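Local coordinates for disulfide bond forming protein (DsbF) (PDB 3IOS) that probably oxidises reduced, unfolded secreted proteins to form their disulfide bonds, acting as an extracellular thioredoxin-fold thiol oxidase, at residues A42-W47 and A120-H125; L20-K25 and T98-T103; A58-Q63 and M135-L140. All blocks are in the same frame, centred on the assembly; numbering follows the deposited sequence.

Interaction 1 of 3, residues A42-W47 and A120-H125; sequences AVLWFW and AFVDPH
In the central mixed sheet of the thioredoxin fold, strand 42-47 lies antiparallel to strand 118-122, and the axes of 42-47 and 120-122 approach to 4.8 Å. Ala42 and Val122 form one hydrogen-bonded pair, and Leu44 with Ala120 the next. Each pair closes a two-bond ring, as with Leu44 N to Ala120 O and Ala120 N to Leu44 O, both 2.8 Å. Val43 and Phe121 make the non-hydrogen-bonded pair between the rings, where a CA-H...O contact joins Val43 CA to Ala120 O, 3.3 Å apart.

On the face carrying Val43 and Phe121, the two side chains run side by side. The beta-branched Val43 has CG1 anti to its backbone N (chi1 176°), which leaves CG2 anti to the carbonyl carbon, and CG2 meets Phe121 CD2 at 3.8 Å, oblique to the ring. Helix 137-147 packs on this pair through Leu140 and Val144. The other face is held by small and branched groups: Leu44 CD1 touches Val122 CG2 at 3.8 Å, and the lone methyl of Ala120 is short enough to take Phe46 beside Leu44. There the ring turns its edge, CE1, to Ala120 CB at 3.7 Å, while Trp108 meets Phe46 edge-to-face.

All seven touching residues are buried. Backbone N-H and C=O groups pair at Ala42, Leu44, Ala120 and Val122, which lets purely apolar side chains fill both faces without stranding these polar atoms.

Interaction 2 of 3, residues L20-K25 and T98-T103; sequences LQFSAK and TQLADT
Leu100 of strand 98-101, an outermost strand of the thioredoxin-fold sheet, meets the small N-terminal hairpin of strands 23-25 and 31-33 through Ala24 and Lys25. Strands 23-25 and 98-101 run at 96° to each other and so do not pair as sheet neighbours. From the backbone outward, Leu100 CB first lies beside Lys25 O at 4.1 Å. CG, anti to the carbonyl carbon (chi1 -53°), then divides the chain: CD2 stays 4.2 Å from Lys25 O, whereas CD1 reaches Ala24 CB at 4.0 Å and, more loosely, the edge of the Phe22 ring at CE1. A forked leucine suits this place because its two methyls serve different neighbours, and Ala24 is small enough to lie close under one of them. Val107 of helix 106-110 touches both Phe22 and Ala24.

The polar link belongs to the backbone, so the side chain of Lys25 is not needed for it; its NZ forms a salt bridge with Asp31 across the hairpin. Ala101 N donates to Lys25 O at 3.0 Å, nearly along the C=O axis. One water completes the join, accepting from Lys25 N at 2.9 Å and donating to Ala101 O at 2.8 Å.

Interaction 3 of 3, residues A58-Q63 and M135-L140; sequences APVVGQ and MSQDEL
Val60 holds CG1 anti to its backbone N (chi1 174°), and this turns the methyl onto Gln137, whose own CG is also anti to N. The two residues join helix 52-67, which in the thioredoxin fold starts at the CxxC pair Cys51 and Cys54, to the first turn of helix 137-147 on the same side of the sheet. Val60 CG1 lies against the backbone there, 3.5 Å from Gln137 CA, and 3.6 Å from Gln137 CB. Valine's short branches suit this place: CG1 can lie directly on the backbone of the facing helix. The side chains cross obliquely, and the extended Gln137 carries its amide past the valine toward Gln63.

Closer to the sheet, Leu140 CD2 lies 4.0 Å from Val61 CA and 4.2 Å from Val61 CG2. Leucine and valine suit this place because they form the apolar layer next to the sheet, where Val61 packs on Trp45 and Tyr119.

Farther from the sheet the contact becomes polar. Gln63 is extended, and the two glutamine side chains cross at about a right angle, their amide planes turned 66° apart. Gln63 NE2 stands 2.9 Å from Gln137 OE1, but the angle is too poor for a hydrogen bond, so this is a close polar approach and not a bond. Ser136, the N-cap of helix 137-147, suits its place by having a short hydroxyl: its OG accepts from Glu139 N at 3.1 Å, the N-H pointing almost straight at it (163°).

Overall arrangement
Following the chain from the N terminus, 20-25 comes first, then 42-47 and 58-63; their partners follow in the same order, 98-103, 120-125 and 135-140. Each contact therefore closes a loop of some 70 residues, and all three loops cross; none nests within another. Interaction 1 ties two adjacent central strands, interaction 2 fastens the N-terminal hairpin to an outermost strand, and interaction 3 joins two helices. Interaction 1 touches both others: Trp47 NE1 and Gln99 OE1 probably share a hydrogen bond toward interaction 2, and Trp45 and Phe121 pack against the helices of interaction 3. Interactions 2 and 3, with centres about 21 Å apart, do not touch.

Interaction 1 of 3, residues A42-W47 and A120-H125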
loop_
_atom_site.group_PDB
_atom_site.type_symbol
_atom_site.label_atom_id
_atom_site.label_comp_id
_atom_site.label_asym_id
_atom_site.label_seq_id
_atom_site.Cartn_x
_atom_site.Cartn_y
_atom_site.Cartn_z
ATOM N N ALA A 42 -8.571 3.680 -3.476
ATOM C CA ALA A 42 -7.193 3.222 -3.392
ATOM C C ALA A 42 -6.929 2.496 -2.090
ATOM O O ALA A 42 -7.626 2.689 -1.095
ATOM C CB ALA A 42 -6.233 4.410 -3.537
ATOM N N VAL A 43 -5.927 1.631 -2.115
ATOM C CA VAL A 43 -5.543 0.900 -0.921
ATOM C C VAL A 43 -4.034 0.963 -0.800
ATOM O O VAL A 43 -3.324 0.603 -1.734
ATOM C CB VAL A 43 -5.948 -0.581 -0.994
ATOM C CG1 VAL A 43 -5.438 -1.317 0.242
ATOM C CG2 VAL A 43 -7.457 -0.703 -1.097
ATOM N N LEU A 44 -3.549 1.444 0.339
ATOM C CA LEU A 44 -2.115 1.488 0.573
ATOM C C LEU A 44 -1.809 0.367 1.552
ATOM O O LEU A 44 -2.412 0.269 2.623
ATOM C CB LEU A 44 -1.685 2.844 1.146
ATOM C CG LEU A 44 -1.805 3.988 0.133
ATOM C CD1 LEU A 44 -3.036 4.823 0.464
ATOM C CD2 LEU A 44 -0.555 4.853 0.158
ATOM N N TRP A 45 -0.883 -0.499 1.162
ATOM C CA TRP A 45 -0.491 -1.632 1.975
ATOM C C TRP A 45 0.927 -1.402 2.485
ATOM O O TRP A 45 1.880 -1.371 1.703
ATOM C CB TRP A 45 -0.583 -2.895 1.116
ATOM C CG TRP A 45 0.065 -4.107 1.674
ATOM C CD1 TRP A 45 -0.082 -4.615 2.931
ATOM C CD2 TRP A 45 0.938 -5.002 0.979
ATOM N NE1 TRP A 45 0.643 -5.770 3.062
ATOM C CE2 TRP A 45 1.279 -6.032 1.878
ATOM C CE3 TRP A 45 1.461 -5.036 -0.321
ATOM C CZ2 TRP A 45 2.129 -7.091 1.522
ATOM C CZ3 TRP A 45 2.307 -6.091 -0.675
ATOM C CH2 TRP A 45 2.630 -7.102 0.245
ATOM N N PHE A 46 1.054 -1.243 3.800
ATOM C CA PHE A 46 2.352 -0.987 4.416
ATOM C C PHE A 46 3.009 -2.300 4.795
ATOM O O PHE A 46 2.454 -3.088 5.566
ATOM C CB PHE A 46 2.169 -0.094 5.644
ATOM C CG PHE A 46 1.479 1.206 5.336
ATOM C CD1 PHE A 46 0.098 1.254 5.146
ATOM C CD2 PHE A 46 2.216 2.378 5.190
ATOM C CE1 PHE A 46 -0.534 2.451 4.814
ATOM C CE2 PHE A 46 1.590 3.578 4.858
ATOM C CZ PHE A 46 0.213 3.612 4.669
ATOM N N TRP A 47 4.193 -2.539 4.238
ATOM C CA TRP A 47 4.916 -3.780 4.495
ATOM C C TRP A 47 6.411 -3.590 4.704
ATOM O O TRP A 47 6.967 -2.540 4.383
ATOM C CB TRP A 47 4.694 -4.780 3.340
ATOM C CG TRP A 47 5.124 -4.319 1.956
ATOM C CD1 TRP A 47 4.372 -3.634 1.043
ATOM C CD2 TRP A 47 6.391 -4.560 1.328
ATOM N NE1 TRP A 47 5.088 -3.445 -0.121
ATOM C CE2 TRP A 47 6.328 -4.009 0.026
ATOM C CE3 TRP A 47 7.567 -5.206 1.733
ATOM C CZ2 TRP A 47 7.399 -4.065 -0.866
ATOM C CZ3 TRP A 47 8.637 -5.262 0.841
ATOM C CH2 TRP A 47 8.542 -4.702 -0.445
ATOM N N ALA A 120 -4.277 1.254 4.405
ATOM C CA ALA A 120 -4.959 2.540 4.412
ATOM C C ALA A 120 -5.967 2.480 3.279
ATOM O O ALA A 120 -5.598 2.270 2.124
ATOM C CB ALA A 120 -3.980 3.679 4.196
ATOM N N PHE A 121 -7.245 2.633 3.613
ATOM C CA PHE A 121 -8.289 2.592 2.599
ATOM C C PHE A 121 -8.726 4.006 2.269
ATOM O O PHE A 121 -9.089 4.783 3.151
ATOM C CB PHE A 121 -9.470 1.740 3.087
ATOM C CG PHE A 121 -9.095 0.308 3.362
ATOM C CD1 PHE A 121 -8.600 -0.072 4.608
ATOM C CD2 PHE A 121 -9.157 -0.645 2.350
ATOM C CE1 PHE A 121 -8.172 -1.380 4.838
ATOM C CE2 PHE A 121 -8.729 -1.954 2.573
ATOM C CZ PHE A 121 -8.234 -2.321 3.821
ATOM N N VAL A 122 -8.656 4.337 0.986
ATOM C CA VAL A 122 -9.012 5.661 0.512
ATOM C C VAL A 122 -10.225 5.587 -0.398
ATOM O O VAL A 122 -10.179 4.919 -1.427
ATOM C CB VAL A 122 -7.849 6.271 -0.291
ATOM C CG1 VAL A 122 -8.175 7.704 -0.668
ATOM C CG2 VAL A 122 -6.559 6.194 0.522
ATOM N N ASP A 123 -11.316 6.256 -0.032
ATOM C CA ASP A 123 -12.487 6.218 -0.896
ATOM C C ASP A 123 -12.363 7.364 -1.904
ATOM O O ASP A 123 -11.504 8.239 -1.753
ATOM C CB ASP A 123 -13.793 6.281 -0.069
ATOM C CG ASP A 123 -14.077 7.648 0.524
ATOM O OD1 ASP A 123 -14.948 7.720 1.418
ATOM O OD2 ASP A 123 -13.466 8.651 0.107
ATOM N N PRO A 124 -13.192 7.367 -2.958
ATOM C CA PRO A 124 -13.124 8.426 -3.970
ATOM C C PRO A 124 -13.286 9.857 -3.469
ATOM O O PRO A 124 -12.900 10.803 -4.155
ATOM C CB PRO A 124 -14.221 8.028 -4.954
ATOM C CG PRO A 124 -14.219 6.533 -4.859
ATOM C CD PRO A 124 -14.150 6.325 -3.366
ATOM N N HIS A 125 -13.856 10.022 -2.281
ATOM C CA HIS A 125 -14.045 11.356 -1.726
ATOM C C HIS A 125 -12.809 11.820 -0.968
ATOM O O HIS A 125 -12.746 12.959 -0.508
ATOM C CB HIS A 125 -15.259 11.383 -0.798
ATOM C CG HIS A 125 -16.557 11.118 -1.495
ATOM N ND1 HIS A 125 -16.954 11.814 -2.618
ATOM C CD2 HIS A 125 -17.556 10.246 -1.222
ATOM C CE1 HIS A 125 -18.140 11.382 -3.005
ATOM N NE2 HIS A 125 -18.529 10.430 -2.175
#

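Interaction 2 of 3, residues L20-K25 and T98-T103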
loop_
_atom_site.group_PDB
_atom_site.type_symbol
_atom_site.label_atom_id
_atom_site.label_comp_id
_atom_site.label_asym_id
_atom_site.label_seq_id
_atom_site.Cartn_x
_atom_site.Cartn_y
_atom_site.Cartn_z
ATOM N N LEU A 20 -3.181 12.722 1.782
ATOM C CA LEU A 20 -2.650 12.413 0.458
ATOM C C LEU A 20 -1.548 13.366 0.021
ATOM O O LEU A 20 -1.000 13.235 -1.069
ATOM C CB LEU A 20 -3.777 12.430 -0.578
ATOM C CG LEU A 20 -4.858 11.361 -0.392
ATOM C CD1 LEU A 20 -5.853 11.440 -1.539
ATOM C CD2 LEU A 20 -4.211 9.982 -0.349
ATOM N N GLN A 21 -1.217 14.325 0.874
ATOM C CA GLN A 21 -0.183 15.283 0.527
ATOM C C GLN A 21 1.205 14.774 0.863
ATOM O O GLN A 21 1.800 15.152 1.872
ATOM C CB GLN A 21 -0.457 16.617 1.216
ATOM C CG GLN A 21 -1.746 17.268 0.729
ATOM C CD GLN A 21 -1.985 18.639 1.330
ATOM O OE1 GLN A 21 -2.311 18.768 2.511
ATOM N NE2 GLN A 21 -1.819 19.675 0.515
ATOM N N PHE A 22 1.710 13.902 -0.001
ATOM C CA PHE A 22 3.034 13.318 0.164
ATOM C C PHE A 22 3.549 12.867 -1.195
ATOM O O PHE A 22 2.773 12.657 -2.126
ATOM C CB PHE A 22 2.973 12.130 1.138
ATOM C CG PHE A 22 2.281 10.908 0.582
ATOM C CD1 PHE A 22 2.971 10.002 -0.219
ATOM C CD2 PHE A 22 0.939 10.661 0.866
ATOM C CE1 PHE A 22 2.335 8.870 -0.732
ATOM C CE2 PHE A 22 0.295 9.529 0.356
ATOM C CZ PHE A 22 0.998 8.633 -0.442
ATOM N N SER A 23 4.864 12.746 -1.312
ATOM C CA SER A 23 5.471 12.291 -2.551
ATOM C C SER A 23 6.398 11.142 -2.178
ATOM O O SER A 23 6.726 10.968 -1.006
ATOM C CB SER A 23 6.257 13.422 -3.216
ATOM O OG SER A 23 7.222 13.953 -2.329
ATOM N N ALA A 24 6.805 10.358 -3.166
ATOM C CA ALA A 24 7.686 9.230 -2.910
ATOM C C ALA A 24 8.283 8.709 -4.207
ATOM O O ALA A 24 7.948 9.184 -5.289
ATOM C CB ALA A 24 6.911 8.115 -2.203
ATOM N N LYS A 25 9.183 7.736 -4.091
ATOM C CA LYS A 25 9.814 7.128 -5.258
ATOM C C LYS A 25 9.397 5.665 -5.327
ATOM O O LYS A 25 9.364 4.983 -4.305
ATOM C CB LYS A 25 11.341 7.206 -5.148
ATOM C CG LYS A 25 11.964 8.532 -5.572
ATOM C CD LYS A 25 11.986 8.674 -7.089
ATOM C CE LYS A 25 12.740 9.921 -7.529
ATOM N NZ LYS A 25 12.720 10.082 -9.011
ATOM N N THR A 98 1.863 -0.601 -8.013
ATOM C CA THR A 98 2.890 0.313 -7.533
ATOM C C THR A 98 3.478 -0.039 -6.173
ATOM O O THR A 98 2.746 -0.326 -5.228
ATOM C CB THR A 98 2.346 1.756 -7.448
ATOM O OG1 THR A 98 1.820 2.147 -8.723
ATOM C CG2 THR A 98 3.452 2.723 -7.044
ATOM N N GLN A 99 4.807 -0.007 -6.084
ATOM C CA GLN A 99 5.504 -0.278 -4.828
ATOM C C GLN A 99 6.383 0.932 -4.492
ATOM O O GLN A 99 7.232 1.325 -5.290
ATOM C CB GLN A 99 6.393 -1.521 -4.954
ATOM C CG GLN A 99 5.656 -2.820 -5.221
ATOM C CD GLN A 99 4.746 -3.223 -4.087
ATOM O OE1 GLN A 99 4.880 -2.738 -2.959
ATOM N NE2 GLN A 99 3.813 -4.124 -4.374
ATOM N N LEU A 100 6.174 1.526 -3.320
ATOM C CA LEU A 100 6.971 2.679 -2.901
ATOM C C LEU A 100 8.087 2.259 -1.958
ATOM O O LEU A 100 7.872 1.478 -1.028
ATOM C CB LEU A 100 6.101 3.715 -2.185
ATOM C CG LEU A 100 4.846 4.174 -2.922
ATOM C CD1 LEU A 100 4.159 5.256 -2.114
ATOM C CD2 LEU A 100 5.215 4.678 -4.300
ATOM N N ALA A 101 9.285 2.785 -2.195
ATOM C CA ALA A 101 10.431 2.478 -1.341
ATOM C C ALA A 101 10.537 3.603 -0.314
ATOM O O ALA A 101 11.237 4.592 -0.537
ATOM C CB ALA A 101 11.700 2.396 -2.177
ATOM N N ASP A 102 9.841 3.443 0.808
ATOM C CA ASP A 102 9.803 4.452 1.866
ATOM C C ASP A 102 10.959 4.322 2.857
ATOM O O ASP A 102 10.748 4.161 4.059
ATOM C CB ASP A 102 8.451 4.362 2.597
ATOM C CG ASP A 102 8.218 5.516 3.554
ATOM O OD1 ASP A 102 8.559 6.664 3.193
ATOM O OD2 ASP A 102 7.680 5.281 4.656
ATOM N N THR A 103 12.180 4.414 2.340
ATOM C CA THR A 103 13.369 4.291 3.172
ATOM C C THR A 103 13.518 5.399 4.207
ATOM O O THR A 103 14.089 5.175 5.276
ATOM C CB THR A 103 14.652 4.222 2.313
ATOM O OG1 THR A 103 14.714 5.355 1.439
ATOM C CG2 THR A 103 14.665 2.947 1.487
HETATM O O HOH W 1 9.806 6.869 -1.366
#

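Interaction 3 of 3, residues A58-Q63 and M135-L140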
loop_
_atom_site.group_PDB
_atom_site.type_symbol
_atom_site.label_atom_id
_atom_site.label_comp_id
_atom_site.label_asym_id
_atom_site.label_seq_id
_atom_site.Cartn_x
_atom_site.Cartn_y
_atom_site.Cartn_z
ATOM N N ALA A 58 1.227 -11.114 1.188
ATOM C CA ALA A 58 1.572 -10.649 -0.152
ATOM C C ALA A 58 0.742 -11.273 -1.278
ATOM O O ALA A 58 0.177 -10.555 -2.098
ATOM C CB ALA A 58 3.059 -10.859 -0.411
ATOM N N PRO A 59 0.647 -12.613 -1.329
ATOM C CA PRO A 59 -0.146 -13.229 -2.403
ATOM C C PRO A 59 -1.624 -12.850 -2.342
ATOM O O PRO A 59 -2.306 -12.790 -3.368
ATOM C CB PRO A 59 0.093 -14.724 -2.195
ATOM C CG PRO A 59 0.331 -14.829 -0.721
ATOM C CD PRO A 59 1.230 -13.642 -0.452
ATOM N N VAL A 60 -2.111 -12.585 -1.135
ATOM C CA VAL A 60 -3.501 -12.192 -0.945
ATOM C C VAL A 60 -3.722 -10.781 -1.480
ATOM O O VAL A 60 -4.697 -10.514 -2.183
ATOM C CB VAL A 60 -3.880 -12.219 0.543
ATOM C CG1 VAL A 60 -5.277 -11.664 0.735
ATOM C CG2 VAL A 60 -3.791 -13.642 1.069
ATOM N N VAL A 61 -2.819 -9.869 -1.144
ATOM C CA VAL A 61 -2.963 -8.507 -1.625
ATOM C C VAL A 61 -2.851 -8.512 -3.147
ATOM O O VAL A 61 -3.588 -7.810 -3.832
ATOM C CB VAL A 61 -1.881 -7.576 -1.038
ATOM C CG1 VAL A 61 -2.075 -6.164 -1.573
ATOM C CG2 VAL A 61 -1.973 -7.569 0.488
ATOM N N GLY A 62 -1.933 -9.315 -3.673
ATOM C CA GLY A 62 -1.768 -9.380 -5.114
ATOM C C GLY A 62 -3.018 -9.887 -5.807
ATOM O O GLY A 62 -3.415 -9.373 -6.852
ATOM N N GLN A 63 -3.649 -10.893 -5.216
ATOM C CA GLN A 63 -4.859 -11.463 -5.793
ATOM C C GLN A 63 -5.995 -10.447 -5.797
ATOM O O GLN A 63 -6.681 -10.274 -6.806
ATOM C CB GLN A 63 -5.265 -12.713 -5.009
ATOM C CG GLN A 63 -6.365 -13.536 -5.663
ATOM C CD GLN A 63 -6.570 -14.877 -4.979
ATOM O OE1 GLN A 63 -7.421 -15.671 -5.384
ATOM N NE2 GLN A 63 -5.788 -15.135 -3.934
ATOM N N MET A 135 -4.866 -8.895 7.579
ATOM C CA MET A 135 -6.180 -8.889 6.979
ATOM C C MET A 135 -6.360 -10.086 6.067
ATOM O O MET A 135 -5.493 -10.404 5.252
ATOM C CB MET A 135 -6.408 -7.604 6.191
ATOM C CG MET A 135 -7.870 -7.366 5.899
ATOM S SD MET A 135 -8.201 -5.736 5.298
ATOM C CE MET A 135 -7.774 -4.711 6.729
ATOM N N SER A 136 -7.498 -10.751 6.215
ATOM C CA SER A 136 -7.810 -11.916 5.411
ATOM C C SER A 136 -8.216 -11.475 4.016
ATOM O O SER A 136 -8.546 -10.308 3.787
ATOM C CB SER A 136 -8.963 -12.692 6.037
ATOM O OG SER A 136 -10.140 -11.908 6.024
ATOM N N GLN A 137 -8.210 -12.420 3.085
ATOM C CA GLN A 137 -8.597 -12.119 1.718
ATOM C C GLN A 137 -10.049 -11.647 1.673
ATOM O O GLN A 137 -10.388 -10.721 0.940
ATOM C CB GLN A 137 -8.414 -13.352 0.829
ATOM C CG GLN A 137 -8.641 -13.063 -0.643
ATOM C CD GLN A 137 -8.253 -14.220 -1.538
ATOM O OE1 GLN A 137 -7.173 -14.789 -1.401
ATOM N NE2 GLN A 137 -9.132 -14.564 -2.473
ATOM N N ASP A 138 -10.909 -12.274 2.471
ATOM C CA ASP A 138 -12.309 -11.879 2.496
ATOM C C ASP A 138 -12.500 -10.468 3.030
ATOM O O ASP A 138 -13.266 -9.686 2.467
ATOM C CB ASP A 138 -13.144 -12.862 3.331
ATOM C CG ASP A 138 -13.302 -14.213 2.655
ATOM O OD1 ASP A 138 -13.411 -14.240 1.413
ATOM O OD2 ASP A 138 -13.334 -15.243 3.362
ATOM N N GLU A 139 -11.811 -10.122 4.116
ATOM C CA GLU A 139 -11.970 -8.782 4.642
ATOM C C GLU A 139 -11.446 -7.728 3.674
ATOM O O GLU A 139 -12.078 -6.693 3.483
ATOM C CB GLU A 139 -11.270 -8.609 5.998
ATOM C CG GLU A 139 -11.590 -7.241 6.592
ATOM C CD GLU A 139 -10.970 -6.984 7.954
ATOM O OE1 GLU A 139 -10.433 -7.925 8.566
ATOM O OE2 GLU A 139 -11.036 -5.824 8.406
ATOM N N LEU A 140 -10.291 -7.987 3.068
ATOM C CA LEU A 140 -9.711 -7.030 2.130
ATOM C C LEU A 140 -10.670 -6.848 0.957
ATOM O O LEU A 140 -10.939 -5.726 0.527
ATOM C CB LEU A 140 -8.346 -7.531 1.641
ATOM C CG LEU A 140 -7.554 -6.604 0.709
ATOM C CD1 LEU A 140 -7.384 -5.224 1.339
ATOM C CD2 LEU A 140 -6.194 -7.239 0.425
#